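Local coordinates for protein phosphoribosylamine--glycine ligase (Thermotoga maritima, PDB 1VKZ) that catalyses the ATP-dependent joining of glycine to 5-phosphoribosylamine, giving glycinamide ribonucleotide in the second step of de novo purine biosynthesis, at residues Y266-L272 with E285-G291; G205-I210 with F252-W257; L211-D216 with E294-I298; K247-L251 with G279-I283. One frame throughout, in Å; residues are numbered along the deposited sequence.

Contact 1: Y266-L272 with E285-G291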
loop_
_atom_site.group_PDB
_atom_site.type_symbol
_atom_site.label_atom_id
_atom_site.label_comp_id
_atom_site.label_asym_id
_atom_site.label_seq_id
_atom_site.Cartn_x
_atom_site.Cartn_y
_atom_site.Cartn_z
ATOM N N TYR A 266 -7.039 15.572 7.774
ATOM C CA TYR A 266 -6.236 14.525 7.159
ATOM C C TYR A 266 -5.127 15.175 6.387
ATOM O O TYR A 266 -5.375 16.020 5.540
ATOM C CB TYR A 266 -7.064 13.689 6.219
ATOM C CG TYR A 266 -6.403 12.418 5.832
ATOM C CD1 TYR A 266 -5.322 12.392 4.946
ATOM C CD2 TYR A 266 -6.878 11.211 6.297
ATOM C CE1 TYR A 266 -4.725 11.177 4.567
ATOM C CE2 TYR A 266 -6.286 10.021 5.930
ATOM C CZ TYR A 266 -5.217 10.022 5.076
ATOM O OH TYR A 266 -4.667 8.829 4.755
ATOM N N ARG A 267 -3.904 14.766 6.708
ATOM C CA ARG A 267 -2.707 15.224 6.034
ATOM C C ARG A 267 -1.989 13.971 5.639
ATOM O O ARG A 267 -1.806 13.093 6.474
ATOM C CB ARG A 267 -1.830 16.004 7.015
ATOM C CG ARG A 267 -2.581 17.027 7.884
ATOM C CD ARG A 267 -1.724 18.205 8.319
ATOM N NE ARG A 267 -1.330 18.948 7.122
ATOM C CZ ARG A 267 -0.098 19.103 6.665
ATOM N NH1 ARG A 267 0.967 18.622 7.294
ATOM N NH2 ARG A 267 0.070 19.776 5.554
ATOM N N GLY A 268 -1.569 13.879 4.385
ATOM C CA GLY A 268 -0.770 12.741 3.948
ATOM C C GLY A 268 -1.282 12.064 2.710
ATOM O O GLY A 268 -1.696 12.706 1.776
ATOM N N PHE A 269 -1.232 10.747 2.701
ATOM C CA PHE A 269 -1.660 9.970 1.563
ATOM C C PHE A 269 -2.860 9.168 2.009
ATOM O O PHE A 269 -2.865 8.606 3.116
ATOM C CB PHE A 269 -0.550 9.002 1.108
ATOM C CG PHE A 269 0.743 9.663 0.843
ATOM C CD1 PHE A 269 0.965 10.286 -0.342
ATOM C CD2 PHE A 269 1.724 9.698 1.798
ATOM C CE1 PHE A 269 2.123 10.888 -0.582
ATOM C CE2 PHE A 269 2.871 10.321 1.564
ATOM C CZ PHE A 269 3.082 10.918 0.367
ATOM N N LEU A 270 -3.850 9.057 1.137
ATOM C CA LEU A 270 -5.046 8.266 1.444
ATOM C C LEU A 270 -5.279 7.294 0.322
ATOM O O LEU A 270 -5.414 7.676 -0.830
ATOM C CB LEU A 270 -6.268 9.165 1.624
ATOM C CG LEU A 270 -7.596 8.403 1.786
ATOM C CD1 LEU A 270 -7.544 7.379 2.955
ATOM C CD2 LEU A 270 -8.717 9.373 1.968
ATOM N N TYR A 271 -5.394 6.026 0.684
ATOM C CA TYR A 271 -5.606 4.936 -0.270
ATOM C C TYR A 271 -7.011 4.373 -0.037
ATOM O O TYR A 271 -7.410 4.136 1.123
ATOM C CB TYR A 271 -4.511 3.882 -0.085
ATOM C CG TYR A 271 -4.727 2.558 -0.738
ATOM C CD1 TYR A 271 -5.697 1.681 -0.279
ATOM C CD2 TYR A 271 -3.902 2.134 -1.766
ATOM C CE1 TYR A 271 -5.865 0.443 -0.862
ATOM C CE2 TYR A 271 -4.071 0.904 -2.375
ATOM C CZ TYR A 271 -5.044 0.066 -1.914
ATOM O OH TYR A 271 -5.230 -1.155 -2.521
ATOM N N LEU A 272 -7.764 4.212 -1.135
ATOM C CA LEU A 272 -9.039 3.545 -1.143
ATOM C C LEU A 272 -8.900 2.257 -1.904
ATOM O O LEU A 272 -8.530 2.263 -3.061
ATOM C CB LEU A 272 -10.078 4.412 -1.852
ATOM C CG LEU A 272 -10.307 5.843 -1.406
ATOM C CD1 LEU A 272 -11.540 6.416 -2.064
ATOM C CD2 LEU A 272 -10.414 5.931 0.066
ATOM N N GLU A 285 -11.843 -0.852 1.895
ATOM C CA GLU A 285 -10.989 -0.503 3.006
ATOM C C GLU A 285 -10.254 0.774 2.711
ATOM O O GLU A 285 -10.101 1.183 1.575
ATOM C CB GLU A 285 -9.980 -1.609 3.338
ATOM C CG GLU A 285 -8.876 -1.741 2.330
ATOM C CD GLU A 285 -7.986 -2.945 2.558
ATOM O OE1 GLU A 285 -8.349 -3.884 3.328
ATOM O OE2 GLU A 285 -6.904 -2.933 1.937
ATOM N N TYR A 286 -9.813 1.401 3.782
ATOM C CA TYR A 286 -8.980 2.597 3.773
ATOM C C TYR A 286 -7.564 2.173 4.185
ATOM O O TYR A 286 -7.386 1.385 5.105
ATOM C CB TYR A 286 -9.505 3.571 4.820
ATOM C CG TYR A 286 -10.781 4.313 4.499
ATOM C CD1 TYR A 286 -10.906 5.059 3.340
ATOM C CD2 TYR A 286 -11.843 4.308 5.387
ATOM C CE1 TYR A 286 -12.083 5.734 3.061
ATOM C CE2 TYR A 286 -12.997 4.990 5.127
ATOM C CZ TYR A 286 -13.111 5.691 3.967
ATOM O OH TYR A 286 -14.247 6.393 3.726
ATOM N N ASN A 287 -6.566 2.676 3.475
ATOM C CA ASN A 287 -5.202 2.669 3.973
ATOM C C ASN A 287 -4.724 4.106 4.013
ATOM O O ASN A 287 -5.168 4.940 3.247
ATOM C CB ASN A 287 -4.308 1.777 3.103
ATOM C CG ASN A 287 -4.705 0.295 3.174
ATOM O OD1 ASN A 287 -5.652 -0.097 3.907
ATOM N ND2 ASN A 287 -3.976 -0.545 2.432
ATOM N N VAL A 288 -3.868 4.404 4.968
ATOM C CA VAL A 288 -3.429 5.797 5.201
ATOM C C VAL A 288 -2.009 5.989 4.751
ATOM O O VAL A 288 -1.263 6.735 5.350
ATOM C CB VAL A 288 -3.566 6.214 6.676
ATOM C CG1 VAL A 288 -5.062 6.270 7.055
ATOM C CG2 VAL A 288 -2.789 5.284 7.573
ATOM N N ARG A 289 -1.642 5.295 3.696
ATOM C CA ARG A 289 -0.389 5.493 3.048
ATOM C C ARG A 289 -0.508 4.858 1.662
ATOM O O ARG A 289 -1.505 4.220 1.357
ATOM C CB ARG A 289 0.731 4.870 3.866
ATOM C CG ARG A 289 0.400 3.516 4.469
ATOM C CD ARG A 289 0.138 2.421 3.455
ATOM N NE ARG A 289 -0.223 1.145 4.074
ATOM C CZ ARG A 289 -0.428 0.008 3.403
ATOM N NH1 ARG A 289 -0.301 -0.038 2.078
ATOM N NH2 ARG A 289 -0.755 -1.094 4.066
ATOM N N LEU A 290 0.506 5.010 0.831
ATOM C CA LEU A 290 0.413 4.540 -0.541
ATOM C C LEU A 290 0.777 3.099 -0.536
ATOM O O LEU A 290 1.484 2.673 0.372
ATOM C CB LEU A 290 1.412 5.286 -1.400
ATOM C CG LEU A 290 1.208 6.789 -1.427
ATOM C CD1 LEU A 290 2.410 7.401 -2.101
ATOM C CD2 LEU A 290 -0.108 7.099 -2.139
ATOM N N GLY A 291 0.327 2.370 -1.559
ATOM C CA GLY A 291 0.662 0.948 -1.735
ATOM C C GLY A 291 2.090 0.616 -2.212
ATOM O O GLY A 291 2.846 1.497 -2.646
HETATM O O HOH W 1 -0.449 9.482 4.797
#
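Tyr271 and Asn287 run alongside each other on one face of an antiparallel hairpin, ring and amide planes only 16° apart. Tyr271 CD1 rests 3.7 Å from Asn287 CB. Beneath them the backbones form a hydrogen-bonded pair, Tyr271 N to Asn287 O at 2.8 Å and Asn287 N to Tyr271 O at 2.9 Å, both nearly straight. On the other face Leu272 CD2 lies in the plane of the Tyr286 ring at its edge, 3.4 Å from Tyr286 CD1; the Tyr286 hydroxyl is hydrogen-bonded to Thr255 OG1. Past the paired strands, Leu290 crosses Phe269 and sets CD1 over one ring face, 4.0 Å from the centroid, a CH-pi contact suited to a branched aliphatic chain. A water accepts from Phe269 N and donates to Val288 O, bridging the two backbones where the ladder of paired residues has ended. Tyr266, with CG anti to its own N (chi1 -165°), brings OH to 3.3 Å from Val288 CA; the same hydroxyl approaches Phe269 O so closely that the modelled distance is doubtful. Glu285 and Asn287 are predicted magnesium ligands, and Glu285 also pairs with Lys107. Alternation along the strand thus gives one face polar groups for a probable metal site and the other an apolar surface for the core.

Contact 2: G205-I210 with F252-W257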
loop_
_atom_site.group_PDB
_atom_site.type_symbol
_atom_site.label_atom_id
_atom_site.label_comp_id
_atom_site.label_asym_id
_atom_site.label_seq_id
_atom_site.Cartn_x
_atom_site.Cartn_y
_atom_site.Cartn_z
ATOM N N GLY A 205 -6.176 18.245 4.407
ATOM C CA GLY A 205 -7.480 18.614 4.904
ATOM C C GLY A 205 -8.504 18.156 3.912
ATOM O O GLY A 205 -8.644 16.959 3.721
ATOM N N ARG A 206 -9.190 19.098 3.259
ATOM C CA ARG A 206 -10.238 18.776 2.288
ATOM C C ARG A 206 -9.762 18.800 0.847
ATOM O O ARG A 206 -10.475 18.349 -0.042
ATOM C CB ARG A 206 -11.415 19.726 2.450
ATOM C CG ARG A 206 -12.233 19.460 3.693
ATOM C CD ARG A 206 -13.259 18.355 3.544
ATOM N NE ARG A 206 -14.506 18.764 2.885
ATOM C CZ ARG A 206 -15.442 19.525 3.436
ATOM N NH1 ARG A 206 -15.277 20.003 4.662
ATOM N NH2 ARG A 206 -16.544 19.843 2.756
ATOM N N ASN A 207 -8.553 19.304 0.619
ATOM C CA ASN A 207 -7.927 19.263 -0.682
ATOM C C ASN A 207 -7.245 17.939 -0.905
ATOM O O ASN A 207 -6.638 17.415 0.015
ATOM C CB ASN A 207 -6.905 20.367 -0.753
ATOM C CG ASN A 207 -7.502 21.671 -0.410
ATOM O OD1 ASN A 207 -8.619 21.944 -0.832
ATOM N ND2 ASN A 207 -6.808 22.476 0.406
ATOM N N PHE A 208 -7.352 17.400 -2.122
ATOM C CA PHE A 208 -6.644 16.179 -2.504
ATOM C C PHE A 208 -6.339 16.143 -4.006
ATOM O O PHE A 208 -7.047 16.756 -4.805
ATOM C CB PHE A 208 -7.447 14.924 -2.105
ATOM C CG PHE A 208 -8.798 14.822 -2.768
ATOM C CD1 PHE A 208 -9.902 15.450 -2.227
ATOM C CD2 PHE A 208 -8.963 14.092 -3.904
ATOM C CE1 PHE A 208 -11.156 15.352 -2.838
ATOM C CE2 PHE A 208 -10.212 14.011 -4.524
ATOM C CZ PHE A 208 -11.298 14.642 -3.984
ATOM N N VAL A 209 -5.297 15.409 -4.386
ATOM C CA VAL A 209 -5.073 15.095 -5.794
ATOM C C VAL A 209 -5.048 13.601 -5.899
ATOM O O VAL A 209 -4.426 12.930 -5.087
ATOM C CB VAL A 209 -3.802 15.760 -6.405
ATOM C CG1 VAL A 209 -3.664 17.179 -5.886
ATOM C CG2 VAL A 209 -2.529 15.000 -6.133
ATOM N N ILE A 210 -5.752 13.067 -6.886
ATOM C CA ILE A 210 -5.749 11.619 -7.137
ATOM C C ILE A 210 -4.543 11.253 -7.983
ATOM O O ILE A 210 -4.260 11.893 -8.969
ATOM C CB ILE A 210 -7.045 11.180 -7.815
ATOM C CG1 ILE A 210 -8.220 11.423 -6.878
ATOM C CG2 ILE A 210 -6.968 9.696 -8.146
ATOM C CD1 ILE A 210 -9.533 11.048 -7.418
ATOM N N PHE A 252 -13.698 10.299 -1.991
ATOM C CA PHE A 252 -12.651 11.078 -1.321
ATOM C C PHE A 252 -13.206 12.291 -0.577
ATOM O O PHE A 252 -12.848 12.524 0.591
ATOM C CB PHE A 252 -11.607 11.527 -2.329
ATOM C CG PHE A 252 -10.563 10.510 -2.601
ATOM C CD1 PHE A 252 -9.688 10.129 -1.608
ATOM C CD2 PHE A 252 -10.439 9.941 -3.854
ATOM C CE1 PHE A 252 -8.719 9.182 -1.866
ATOM C CE2 PHE A 252 -9.469 9.010 -4.118
ATOM C CZ PHE A 252 -8.613 8.633 -3.134
ATOM N N ASP A 253 -14.089 13.038 -1.240
ATOM C CA ASP A 253 -14.699 14.198 -0.614
ATOM C C ASP A 253 -15.475 13.832 0.646
ATOM O O ASP A 253 -15.353 14.530 1.659
ATOM C CB ASP A 253 -15.610 14.966 -1.584
ATOM C CG ASP A 253 -14.914 16.172 -2.219
ATOM O OD1 ASP A 253 -13.967 16.732 -1.584
ATOM O OD2 ASP A 253 -15.270 16.630 -3.345
ATOM N N LYS A 254 -16.283 12.771 0.589
ATOM C CA LYS A 254 -17.169 12.449 1.707
ATOM C C LYS A 254 -16.359 11.897 2.862
ATOM O O LYS A 254 -16.668 12.155 4.015
ATOM C CB LYS A 254 -18.279 11.491 1.302
ATOM C CG LYS A 254 -19.602 12.125 0.818
ATOM C CD LYS A 254 -20.606 10.993 0.489
ATOM C CE LYS A 254 -22.081 11.421 0.519
ATOM N NZ LYS A 254 -22.566 12.034 -0.774
ATOM N N THR A 255 -15.282 11.188 2.533
ATOM C CA THR A 255 -14.312 10.686 3.515
ATOM C C THR A 255 -13.573 11.808 4.208
ATOM O O THR A 255 -13.406 11.792 5.425
ATOM C CB THR A 255 -13.302 9.765 2.831
ATOM O OG1 THR A 255 -13.975 8.611 2.310
ATOM C CG2 THR A 255 -12.307 9.181 3.844
ATOM N N LEU A 256 -13.118 12.785 3.444
ATOM C CA LEU A 256 -12.419 13.925 4.034
ATOM C C LEU A 256 -13.325 14.835 4.841
ATOM O O LEU A 256 -12.910 15.366 5.892
ATOM C CB LEU A 256 -11.688 14.704 2.955
ATOM C CG LEU A 256 -10.655 13.819 2.276
ATOM C CD1 LEU A 256 -9.961 14.561 1.160
ATOM C CD2 LEU A 256 -9.677 13.296 3.322
ATOM N N TRP A 257 -14.548 15.044 4.361
ATOM C CA TRP A 257 -15.555 15.777 5.140
ATOM C C TRP A 257 -15.786 15.069 6.476
ATOM O O TRP A 257 -15.763 15.718 7.540
ATOM C CB TRP A 257 -16.861 15.960 4.354
ATOM C CG TRP A 257 -18.038 16.282 5.201
ATOM C CD1 TRP A 257 -19.181 15.551 5.323
ATOM C CD2 TRP A 257 -18.180 17.399 6.075
ATOM N NE1 TRP A 257 -20.033 16.145 6.217
ATOM C CE2 TRP A 257 -19.436 17.284 6.699
ATOM C CE3 TRP A 257 -17.354 18.484 6.418
ATOM C CZ2 TRP A 257 -19.894 18.219 7.629
ATOM C CZ3 TRP A 257 -17.806 19.409 7.350
ATOM C CH2 TRP A 257 -19.058 19.273 7.937
HETATM O O HOH W 2 -9.710 16.575 6.382
#
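Phe208 meets Phe252 and Leu256 where an edge strand of the sheet lies under helix 242-261. Its CG sits between the backbone N and the carbonyl carbon (chi1 61°), which directs the ring to the helix. From CB outward, Phe208 CB and CG each lie 4.1 Å from Leu256 CD1, and Phe208 CD1 closes on that same methyl at 3.5 Å. Along the other side of the ring, CD2 and CE2 run past Phe252 CB and CG. Phe208 CE1 has Asp253 OD1 at 3.4 Å, the carboxylate standing nearly perpendicular at the ring edge, where the C-H groups carry slight positive charge. At the tip, CZ reaches Phe252 CB, which sits over the ring face 3.7 Å from its centroid in a CH-pi contact. The two phenyl planes are inclined by 30° and displaced, with little overlap between the rings. Ile210 continues the apolar strip, its CD1 against Phe252 CD2. Outside it, Arg206, bent at chi2 and chi3, turns along the helix with its guanidinium face on Trp257 CB, while NH1 approaches the indole edge and forms a salt bridge with Glu260. Helix and strand are therefore held here by apolar and aromatic contacts, with Arg206, Asp253 and Trp257 at the exposed margin, where the arginine's charge is probably shared between Glu260 and solvent.

Contact 3: L211-D216 with E294-I298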
loop_
_atom_site.group_PDB
_atom_site.type_symbol
_atom_site.label_atom_id
_atom_site.label_comp_id
_atom_site.label_asym_id
_atom_site.label_seq_id
_atom_site.Cartn_x
_atom_site.Cartn_y
_atom_site.Cartn_z
ATOM N N LEU A 211 -3.827 10.219 -7.582
ATOM C CA LEU A 211 -2.671 9.767 -8.319
ATOM C C LEU A 211 -3.045 8.822 -9.483
ATOM O O LEU A 211 -4.146 8.300 -9.538
ATOM C CB LEU A 211 -1.710 9.113 -7.342
ATOM C CG LEU A 211 -1.175 10.154 -6.367
ATOM C CD1 LEU A 211 -0.389 9.523 -5.213
ATOM C CD2 LEU A 211 -0.320 11.144 -7.125
ATOM N N PRO A 212 -2.137 8.622 -10.426
ATOM C CA PRO A 212 -2.374 7.712 -11.493
ATOM C C PRO A 212 -2.835 6.363 -10.978
ATOM O O PRO A 212 -2.236 5.820 -10.051
ATOM C CB PRO A 212 -0.988 7.562 -12.119
ATOM C CG PRO A 212 -0.335 8.776 -11.870
ATOM C CD PRO A 212 -0.807 9.242 -10.547
ATOM N N PHE A 213 -3.859 5.812 -11.596
ATOM C CA PHE A 213 -4.343 4.468 -11.259
ATOM C C PHE A 213 -3.395 3.410 -11.817
ATOM O O PHE A 213 -2.896 3.525 -12.959
ATOM C CB PHE A 213 -5.783 4.260 -11.766
ATOM C CG PHE A 213 -6.762 5.196 -11.142
ATOM C CD1 PHE A 213 -6.900 6.494 -11.603
ATOM C CD2 PHE A 213 -7.513 4.814 -10.050
ATOM C CE1 PHE A 213 -7.805 7.381 -11.000
ATOM C CE2 PHE A 213 -8.414 5.717 -9.440
ATOM C CZ PHE A 213 -8.543 6.984 -9.911
ATOM N N VAL A 214 -3.119 2.397 -11.008
ATOM C CA VAL A 214 -2.168 1.356 -11.370
ATOM C C VAL A 214 -2.833 0.016 -11.121
ATOM O O VAL A 214 -3.785 -0.065 -10.387
ATOM C CB VAL A 214 -0.801 1.522 -10.627
ATOM C CG1 VAL A 214 -0.314 2.925 -10.762
ATOM C CG2 VAL A 214 -0.896 1.200 -9.194
ATOM N N ARG A 215 -2.378 -1.033 -11.770
ATOM C CA ARG A 215 -3.006 -2.319 -11.577
ATOM C C ARG A 215 -1.995 -3.165 -10.843
ATOM O O ARG A 215 -0.862 -3.259 -11.248
ATOM C CB ARG A 215 -3.443 -2.949 -12.914
ATOM C CG ARG A 215 -4.100 -4.309 -12.724
ATOM C CD ARG A 215 -5.021 -4.783 -13.823
ATOM N NE ARG A 215 -5.917 -3.766 -14.392
ATOM C CZ ARG A 215 -6.858 -3.080 -13.730
ATOM N NH1 ARG A 215 -7.044 -3.226 -12.416
ATOM N NH2 ARG A 215 -7.607 -2.202 -14.395
ATOM N N ASP A 216 -2.401 -3.761 -9.743
ATOM C CA ASP A 216 -1.494 -4.606 -8.983
ATOM C C ASP A 216 -1.817 -6.115 -9.152
ATOM O O ASP A 216 -2.884 -6.512 -9.642
ATOM C CB ASP A 216 -1.421 -4.154 -7.513
ATOM C CG ASP A 216 -2.784 -3.765 -6.935
ATOM O OD1 ASP A 216 -3.614 -4.679 -6.691
ATOM O OD2 ASP A 216 -3.093 -2.574 -6.686
ATOM N N GLU A 294 2.547 -0.254 -5.729
ATOM C CA GLU A 294 1.936 0.813 -6.547
ATOM C C GLU A 294 2.762 2.097 -6.573
ATOM O O GLU A 294 2.810 2.786 -7.563
ATOM C CB GLU A 294 0.529 1.163 -6.069
ATOM C CG GLU A 294 -0.520 0.095 -6.333
ATOM C CD GLU A 294 -0.851 -0.704 -5.102
ATOM O OE1 GLU A 294 0.091 -1.048 -4.364
ATOM O OE2 GLU A 294 -2.043 -0.986 -4.888
ATOM N N THR A 295 3.368 2.436 -5.450
ATOM C CA THR A 295 4.180 3.653 -5.343
ATOM C C THR A 295 5.316 3.684 -6.345
ATOM O O THR A 295 5.552 4.705 -7.001
ATOM C CB THR A 295 4.756 3.798 -3.899
ATOM O OG1 THR A 295 3.705 4.007 -2.934
ATOM C CG2 THR A 295 5.671 5.034 -3.774
ATOM N N GLU A 296 6.032 2.570 -6.452
ATOM C CA GLU A 296 7.117 2.393 -7.444
ATOM C C GLU A 296 6.626 2.836 -8.813
ATOM O O GLU A 296 7.287 3.589 -9.497
ATOM C CB GLU A 296 7.567 0.918 -7.506
ATOM C CG GLU A 296 8.375 0.438 -6.310
ATOM C CD GLU A 296 7.573 -0.051 -5.109
ATOM O OE1 GLU A 296 6.467 0.463 -4.780
ATOM O OE2 GLU A 296 8.099 -0.954 -4.436
ATOM N N VAL A 297 5.443 2.380 -9.197
ATOM C CA VAL A 297 4.918 2.683 -10.524
ATOM C C VAL A 297 4.512 4.146 -10.652
ATOM O O VAL A 297 4.853 4.798 -11.619
ATOM C CB VAL A 297 3.756 1.751 -10.886
ATOM C CG1 VAL A 297 3.185 2.108 -12.239
ATOM C CG2 VAL A 297 4.258 0.351 -10.955
ATOM N N ILE A 298 3.753 4.627 -9.687
ATOM C CA ILE A 298 3.250 5.990 -9.674
ATOM C C ILE A 298 4.416 6.950 -9.747
ATOM O O ILE A 298 4.449 7.836 -10.566
ATOM C CB ILE A 298 2.398 6.240 -8.393
ATOM C CG1 ILE A 298 1.083 5.445 -8.455
ATOM C CG2 ILE A 298 2.097 7.735 -8.224
ATOM C CD1 ILE A 298 0.335 5.204 -7.039
#
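Glu294 begins the helix beside Val214 and Asp216, its chain bent at chi2 (102°), which turns the carboxylate to the aspartate. Glu294 OE2 and Asp216 OD2 are 2.6 Å apart, with the carboxylate planes at 69°. One turn on, Val297 meets Val214, the two side chains passing antiparallel to each other, 3.9 Å apart between Val297 CG1 and Val214 CG1; the surroundings of Val297 include Ala328 of the sheet that 215-219 enters. Ile298 fills the rest of the interface. Its CG1 branch meets Val214 CG1 at 3.7 Å, crossing that side chain at about a right angle, and also lies against Pro212 O. Ile298 CG2 faces Pro212 CD at 4.0 Å and Leu211 CB. Beta-branched residues suit both sides, offering broad, stiff surfaces close to the backbone. In the chain between strands 207-210 and 215-219, hydrocarbon thus holds the loop to helix 294-301, while carboxylates are confined to the end nearest the predicted nucleotide site, where Glu294 touches Ser198.

Contact 4: K247-L251 with G279-I283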
loop_
_atom_site.group_PDB
_atom_site.type_symbol
_atom_site.label_atom_id
_atom_site.label_comp_id
_atom_site.label_asym_id
_atom_site.label_seq_id
_atom_site.Cartn_x
_atom_site.Cartn_y
_atom_site.Cartn_z
ATOM N N LYS A 247 -17.165 9.620 -9.411
ATOM C CA LYS A 247 -17.682 8.896 -8.243
ATOM C C LYS A 247 -16.595 8.600 -7.228
ATOM O O LYS A 247 -16.853 8.632 -6.030
ATOM C CB LYS A 247 -18.351 7.589 -8.684
ATOM C CG LYS A 247 -19.604 7.811 -9.514
ATOM C CD LYS A 247 -20.202 6.495 -9.980
ATOM C CE LYS A 247 -21.228 6.714 -11.068
ATOM N NZ LYS A 247 -21.907 5.432 -11.434
ATOM N N ILE A 248 -15.387 8.308 -7.724
ATOM C CA ILE A 248 -14.217 8.069 -6.882
ATOM C C ILE A 248 -13.830 9.319 -6.141
ATOM O O ILE A 248 -13.465 9.257 -4.961
ATOM C CB ILE A 248 -13.016 7.516 -7.710
ATOM C CG1 ILE A 248 -13.246 6.025 -8.014
ATOM C CG2 ILE A 248 -11.720 7.632 -6.935
ATOM C CD1 ILE A 248 -12.178 5.358 -8.906
ATOM N N GLU A 249 -13.894 10.447 -6.847
ATOM C CA GLU A 249 -13.648 11.765 -6.263
ATOM C C GLU A 249 -14.615 12.064 -5.133
ATOM O O GLU A 249 -14.239 12.623 -4.115
ATOM C CB GLU A 249 -13.826 12.847 -7.321
ATOM C CG GLU A 249 -12.712 12.937 -8.351
ATOM C CD GLU A 249 -12.911 14.101 -9.320
ATOM O OE1 GLU A 249 -14.024 14.241 -9.877
ATOM O OE2 GLU A 249 -11.947 14.878 -9.544
ATOM N N GLU A 250 -15.870 11.686 -5.346
ATOM C CA GLU A 250 -16.937 11.909 -4.386
ATOM C C GLU A 250 -16.720 11.076 -3.136
ATOM O O GLU A 250 -17.037 11.526 -2.044
ATOM C CB GLU A 250 -18.287 11.593 -5.038
ATOM C CG GLU A 250 -19.505 11.859 -4.172
ATOM C CD GLU A 250 -20.819 11.751 -4.950
ATOM O OE1 GLU A 250 -20.905 12.301 -6.091
ATOM O OE2 GLU A 250 -21.774 11.130 -4.414
ATOM N N LEU A 251 -16.167 9.869 -3.295
ATOM C CA LEU A 251 -15.765 9.041 -2.141
ATOM C C LEU A 251 -14.684 9.715 -1.313
ATOM O O LEU A 251 -14.736 9.685 -0.069
ATOM C CB LEU A 251 -15.291 7.654 -2.591
ATOM C CG LEU A 251 -16.387 6.683 -3.031
ATOM C CD1 LEU A 251 -15.791 5.351 -3.563
ATOM C CD2 LEU A 251 -17.402 6.449 -1.904
ATOM N N GLY A 279 -21.833 -0.441 -11.606
ATOM C CA GLY A 279 -21.580 0.948 -12.009
ATOM C C GLY A 279 -20.980 1.860 -10.936
ATOM O O GLY A 279 -20.564 2.978 -11.232
ATOM N N ASP A 280 -20.937 1.411 -9.689
ATOM C CA ASP A 280 -20.555 2.299 -8.593
ATOM C C ASP A 280 -19.376 1.756 -7.856
ATOM O O ASP A 280 -19.264 0.556 -7.693
ATOM C CB ASP A 280 -21.718 2.479 -7.607
ATOM C CG ASP A 280 -22.936 3.118 -8.251
ATOM O OD1 ASP A 280 -23.370 2.620 -9.310
ATOM O OD2 ASP A 280 -23.518 4.118 -7.779
ATOM N N PRO A 281 -18.490 2.645 -7.418
ATOM C CA PRO A 281 -17.395 2.267 -6.570
ATOM C C PRO A 281 -17.782 2.185 -5.087
ATOM O O PRO A 281 -18.349 3.139 -4.528
ATOM C CB PRO A 281 -16.381 3.402 -6.798
ATOM C CG PRO A 281 -17.197 4.563 -7.067
ATOM C CD PRO A 281 -18.446 4.081 -7.739
ATOM N N TYR A 282 -17.430 1.037 -4.494
ATOM C CA TYR A 282 -17.560 0.742 -3.065
ATOM C C TYR A 282 -16.173 0.689 -2.435
ATOM O O TYR A 282 -15.212 0.172 -3.040
ATOM C CB TYR A 282 -18.243 -0.611 -2.859
ATOM C CG TYR A 282 -19.676 -0.632 -3.264
ATOM C CD1 TYR A 282 -20.041 -0.679 -4.598
ATOM C CD2 TYR A 282 -20.675 -0.606 -2.319
ATOM C CE1 TYR A 282 -21.375 -0.693 -4.972
ATOM C CE2 TYR A 282 -22.017 -0.607 -2.680
ATOM C CZ TYR A 282 -22.359 -0.651 -3.998
ATOM O OH TYR A 282 -23.681 -0.675 -4.340
ATOM N N ILE A 283 -16.087 1.236 -1.216
ATOM C CA ILE A 283 -14.865 1.196 -0.428
ATOM C C ILE A 283 -14.774 -0.076 0.364
ATOM O O ILE A 283 -15.563 -0.289 1.283
ATOM C CB ILE A 283 -14.761 2.392 0.527
ATOM C CG1 ILE A 283 -14.752 3.691 -0.282
ATOM C CG2 ILE A 283 -13.500 2.263 1.375
ATOM C CD1 ILE A 283 -14.636 4.936 0.522
#
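Lys247 reaches from the helix to the turn before strand 280-287 and makes the polar part of this contact. Its chain is extended beyond CG, carrying Lys247 NZ to Gly279 O at 2.8 Å; the donor stands above the carbonyl plane, 49° out of it, so the bond does not follow a lone pair. Asp280 OD1 lies 3.8 Å from the same Lys247 NZ, a long salt bridge that adds charge attraction. Gly279 suits the turn, since its positive phi (82°) favours a residue without a side chain. The helix packs on a four-stranded antiparallel sheet of the ATP-grasp domain, here over the edge strand of the hairpin 269-287, the axes of the two short segments 8.7 Å apart at closest and 29° from parallel. The apolar contacts lie along that line. Lys247 also works as a hydrocarbon arm: its CB touches Pro281 CG at 3.6 Å, the side chain crossing the compact proline ring at about a right angle. Leu251 and Ile283 meet tip to tip, with Leu251 CD1 3.8 Å from Ile283 CG1. The same leucine methyl meets Pro281 CB at 3.8 Å and touches Pro281 O, which accepts a hydrogen bond from Arg120 NH1. Ile248 CG1 only grazes Pro281 CB; its side chain also packs on Leu197 and Ala199 of the inner strand 195-204.

In the fold
Contacts 1, 2 and 4 all belong to one antiparallel sheet and the helix 242-261 packed on it, roughly along its strands. Contact 1 pairs two strands within the sheet, while contacts 2 and 4 bring successive turns of the helix onto its two outermost strands, 207-210 and 280-287. Contact 3 lies elsewhere, where the chain leaves strand 207-210 for the next sheet. Contacts 1 and 3 are buried and place carboxylates and amides near predicted magnesium and ATP sites. Contacts 2 and 4 lie farther out, with apolar middles and charged groups toward solvent. Phe252 and Leu251 against Leu272 tie the helix contacts to contact 1; Leu290 against Leu211 joins it to contact 3.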